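PDB 1KS8: endo-b-1,4-glucanase from Nasutitermes takasagoensis, which probably cleaves internal beta-1,4-glucosidic linkages in cellulose and related beta-glucans, as a termite endoglucanase of glycosyl hydrolase family 9. Local coordinates for residues 112-118 with 137-143. Residues are numbered along the deposited sequence.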
ATOM      1  N   GLU A 112      15.245  17.022   2.232  1.00 10.54           N
ATOM      2  CA  GLU A 112      15.992  15.781   2.395  1.00 10.71           C
ATOM      3  C   GLU A 112      15.014  14.737   2.901  1.00  9.64           C
ATOM      4  O   GLU A 112      14.229  15.001   3.811  1.00 11.47           O
ATOM      5  CB  GLU A 112      17.133  15.948   3.401  1.00 10.70           C
ATOM      6  CG  GLU A 112      18.055  14.734   3.476  1.00 12.29           C
ATOM      7  CD  GLU A 112      19.254  14.958   4.375  1.00 12.85           C
ATOM      8  OE1 GLU A 112      19.122  14.798   5.607  1.00 13.28           O
ATOM      9  OE2 GLU A 112      20.329  15.307   3.844  1.00 14.36           O
ATOM     10  N   PHE A 113      15.059  13.549   2.312  1.00  9.22           N
ATOM     11  CA  PHE A 113      14.142  12.498   2.717  1.00  8.89           C
ATOM     12  C   PHE A 113      14.751  11.111   2.582  1.00  8.21           C
ATOM     13  O   PHE A 113      15.252  10.743   1.516  1.00  9.13           O
ATOM     14  CB  PHE A 113      12.869  12.578   1.870  1.00  8.84           C
ATOM     15  CG  PHE A 113      11.799  11.627   2.303  1.00  9.55           C
ATOM     16  CD1 PHE A 113      11.091  11.852   3.475  1.00  9.47           C
ATOM     17  CD2 PHE A 113      11.519  10.487   1.556  1.00 10.27           C
ATOM     18  CE1 PHE A 113      10.119  10.956   3.903  1.00  7.96           C
ATOM     19  CE2 PHE A 113      10.548   9.581   1.976  1.00  9.16           C
ATOM     20  CZ  PHE A 113       9.847   9.816   3.152  1.00  9.88           C
ATOM     21  N   TYR A 114      14.718  10.339   3.661  1.00  7.27           N
ATOM     22  CA  TYR A 114      15.244   8.986   3.602  1.00  7.66           C
ATOM     23  C   TYR A 114      14.197   8.068   2.992  1.00  7.86           C
ATOM     24  O   TYR A 114      13.072   7.967   3.486  1.00  8.56           O
ATOM     25  CB  TYR A 114      15.669   8.500   4.989  1.00  8.37           C
ATOM     26  CG  TYR A 114      17.033   9.022   5.368  1.00  7.77           C
ATOM     27  CD1 TYR A 114      17.196  10.317   5.867  1.00  8.62           C
ATOM     28  CD2 TYR A 114      18.173   8.249   5.153  1.00  7.91           C
ATOM     29  CE1 TYR A 114      18.470  10.828   6.135  1.00  8.71           C
ATOM     30  CE2 TYR A 114      19.444   8.748   5.416  1.00  8.26           C
ATOM     31  CZ  TYR A 114      19.585  10.036   5.904  1.00  8.27           C
ATOM     32  OH  TYR A 114      20.846  10.529   6.145  1.00  9.89           O
ATOM     33  N   GLY A 115      14.580   7.414   1.899  1.00  7.36           N
ATOM     34  CA  GLY A 115      13.661   6.535   1.199  1.00  8.04           C
ATOM     35  C   GLY A 115      13.886   5.051   1.381  1.00  6.60           C
ATOM     36  O   GLY A 115      13.155   4.240   0.808  1.00  6.70           O
ATOM     37  N   GLN A 116      14.886   4.674   2.168  1.00  7.74           N
ATOM     38  CA  GLN A 116      15.138   3.259   2.378  1.00  7.19           C
ATOM     39  C   GLN A 116      16.025   2.985   3.576  1.00  6.94           C
ATOM     40  O   GLN A 116      16.947   3.747   3.861  1.00  7.54           O
ATOM     41  CB  GLN A 116      15.800   2.655   1.132  1.00  7.75           C
ATOM     42  CG  GLN A 116      15.740   1.130   1.054  1.00  8.07           C
ATOM     43  CD  GLN A 116      16.297   0.596  -0.255  1.00  6.95           C
ATOM     44  OE1 GLN A 116      15.936   1.070  -1.334  1.00  7.57           O
ATOM     45  NE2 GLN A 116      17.174  -0.401  -0.170  1.00  7.03           N
ATOM     46  N   VAL A 117      15.716   1.910   4.291  1.00  7.21           N
ATOM     47  CA  VAL A 117      16.545   1.453   5.402  1.00  7.59           C
ATOM     48  C   VAL A 117      16.678  -0.042   5.151  1.00  7.47           C
ATOM     49  O   VAL A 117      15.675  -0.763   5.052  1.00  7.61           O
ATOM     50  CB  VAL A 117      15.919   1.685   6.787  1.00  7.57           C
ATOM     51  CG1 VAL A 117      16.861   1.139   7.861  1.00 11.39           C
ATOM     52  CG2 VAL A 117      15.688   3.173   7.012  1.00 10.00           C
ATOM     53  N   GLY A 118      17.923  -0.489   5.026  1.00  7.53           N
ATOM     54  CA  GLY A 118      18.210  -1.879   4.737  1.00  7.37           C
ATOM     55  C   GLY A 118      18.592  -1.974   3.271  1.00  7.48           C
ATOM     56  O   GLY A 118      18.022  -1.271   2.433  1.00  8.92           O
ATOM     57  N   ARG A 137      22.423  -2.159   8.258  1.00  8.48           N
ATOM     58  CA  ARG A 137      21.222  -1.694   7.581  1.00  9.00           C
ATOM     59  C   ARG A 137      21.424  -0.249   7.147  1.00  9.01           C
ATOM     60  O   ARG A 137      21.078   0.694   7.864  1.00  9.74           O
ATOM     61  CB  ARG A 137      20.003  -1.830   8.502  1.00  8.67           C
ATOM     62  CG  ARG A 137      19.504  -3.269   8.594  1.00  8.51           C
ATOM     63  CD  ARG A 137      18.482  -3.476   9.699  1.00  8.87           C
ATOM     64  NE  ARG A 137      17.237  -2.736   9.505  1.00  6.86           N
ATOM     65  CZ  ARG A 137      16.296  -3.044   8.615  1.00  7.69           C
ATOM     66  NH1 ARG A 137      16.440  -4.087   7.808  1.00  7.64           N
ATOM     67  NH2 ARG A 137      15.185  -2.318   8.554  1.00  7.58           N
ATOM     68  N   PRO A 138      22.011  -0.058   5.957  1.00  8.71           N
ATOM     69  CA  PRO A 138      22.259   1.286   5.436  1.00  9.13           C
ATOM     70  C   PRO A 138      20.956   2.030   5.197  1.00  9.09           C
ATOM     71  O   PRO A 138      19.920   1.418   4.928  1.00  8.33           O
ATOM     72  CB  PRO A 138      23.003   1.025   4.125  1.00 10.79           C
ATOM     73  CG  PRO A 138      23.628  -0.322   4.328  1.00 15.51           C
ATOM     74  CD  PRO A 138      22.554  -1.084   5.050  1.00 10.63           C
ATOM     75  N   ALA A 139      21.016   3.351   5.304  1.00  8.76           N
ATOM     76  CA  ALA A 139      19.859   4.197   5.060  1.00  8.60           C
ATOM     77  C   ALA A 139      20.211   5.044   3.848  1.00  9.02           C
ATOM     78  O   ALA A 139      21.308   5.606   3.770  1.00 10.86           O
ATOM     79  CB  ALA A 139      19.577   5.080   6.269  1.00 10.16           C
ATOM     80  N   TYR A 140      19.289   5.122   2.894  1.00  7.89           N
ATOM     81  CA  TYR A 140      19.512   5.883   1.671  1.00  7.76           C
ATOM     82  C   TYR A 140      18.517   7.032   1.585  1.00  7.82           C
ATOM     83  O   TYR A 140      17.351   6.884   1.960  1.00  7.60           O
ATOM     84  CB  TYR A 140      19.353   4.969   0.455  1.00  7.72           C
ATOM     85  CG  TYR A 140      20.228   3.733   0.478  1.00  9.06           C
ATOM     86  CD1 TYR A 140      21.613   3.832   0.606  1.00  9.39           C
ATOM     87  CD2 TYR A 140      19.671   2.461   0.344  1.00  9.56           C
ATOM     88  CE1 TYR A 140      22.423   2.694   0.597  1.00 10.61           C
ATOM     89  CE2 TYR A 140      20.470   1.319   0.333  1.00  9.53           C
ATOM     90  CZ  TYR A 140      21.841   1.443   0.459  1.00  9.66           C
ATOM     91  OH  TYR A 140      22.627   0.309   0.438  1.00 12.31           O
ATOM     92  N   LYS A 141      18.972   8.169   1.074  1.00  8.67           N
ATOM     93  CA  LYS A 141      18.117   9.340   0.982  1.00  9.35           C
ATOM     94  C   LYS A 141      18.154  10.039  -0.369  1.00  8.74           C
ATOM     95  O   LYS A 141      19.031   9.791  -1.201  1.00  9.69           O
ATOM     96  CB  LYS A 141      18.540  10.355   2.044  1.00 11.21           C
ATOM     97  CG  LYS A 141      19.926  10.950   1.789  1.00 12.04           C
ATOM     98  CD  LYS A 141      20.323  11.950   2.867  1.00 14.26           C
ATOM     99  CE  LYS A 141      21.591  12.701   2.490  1.00 18.78           C
ATOM    100  NZ  LYS A 141      22.738  11.787   2.260  1.00 22.82           N
ATOM    101  N   ILE A 142      17.170  10.905  -0.572  1.00  8.63           N
ATOM    102  CA  ILE A 142      17.120  11.739  -1.757  1.00  8.99           C
ATOM    103  C   ILE A 142      17.308  13.143  -1.183  1.00 10.15           C
ATOM    104  O   ILE A 142      16.993  13.393  -0.014  1.00  9.89           O
ATOM    105  CB  ILE A 142      15.764  11.654  -2.521  1.00  8.68           C
ATOM    106  CG1 ILE A 142      14.583  11.846  -1.568  1.00  9.03           C
ATOM    107  CG2 ILE A 142      15.665  10.325  -3.258  1.00 10.34           C
ATOM    108  CD1 ILE A 142      13.240  11.941  -2.282  1.00  9.36           C
ATOM    109  N   ASP A 143      17.864  14.041  -1.985  1.00 10.52           N
ATOM    110  CA  ASP A 143      18.086  15.418  -1.559  1.00 11.55           C
ATOM    111  C   ASP A 143      18.137  16.305  -2.796  1.00 12.26           C
ATOM    112  O   ASP A 143      17.806  15.856  -3.889  1.00 11.06           O
ATOM    113  CB  ASP A 143      19.380  15.546  -0.736  1.00 13.03           C
ATOM    114  CG  ASP A 143      20.576  14.890  -1.397  1.00 14.53           C
ATOM    115  OD1 ASP A 143      20.721  15.003  -2.629  1.00 14.93           O
ATOM    116  OD2 ASP A 143      21.385  14.270  -0.673  1.00 18.13           O
TER
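Backbone hydrogen bonds hold these two antiparallel strands together. F113 and I142 form a reciprocal pair, F113 N to I142 O at 3.0 Å and I142 N to F113 O at 2.8 Å, both nearly straight. Further along, Y140 N donates to Q116 O (2.9 Å), and G118 N reaches P138 O at 2.8 Å. Y140 O accepts from both G115 N at 2.8 Å and, weakly, Q116 N at 3.3 Å. Two residues thus face one, a classic beta bulge that shifts the register by a residue. G118 has a positive phi of 103°, where a CB would be jammed against the preceding carbonyl, so glycine fits; its bare CA also lets the R137 guanidinium, salt-bridged to D40, lie over it. Q116 NE2, with two hydrogens to give, donates a hydrogen bond to G118 O (2.9 Å) and another to D201.

Family 9 catalytic domains are (alpha/alpha)6 barrels; here the two strands lie in the chain between helices 89-106 and 149-165 and belong to a small antiparallel sheet. Strand 113-117 is its middle strand, with 60-61 along its other edge.

Side chains divide between two faces. On one, the Y114 ring receives K141 CB over its face in a CH-pi contact, 3.7 Å from the centroid, while Y114 CD2 touches A139 CB at 3.6 Å; small A139 also lies beside V117. The Y114 hydroxyl hydrogen-bonds to the backbone N of D43. On the other face, F113 CB meets I142 CG1 at 3.9 Å, and these bulky apolar residues pack on helix 149-165 through L151. Farther along that face, Q116 NE2 approaches the edge of the Y140 ring, 3.8 Å from Y140 CE2.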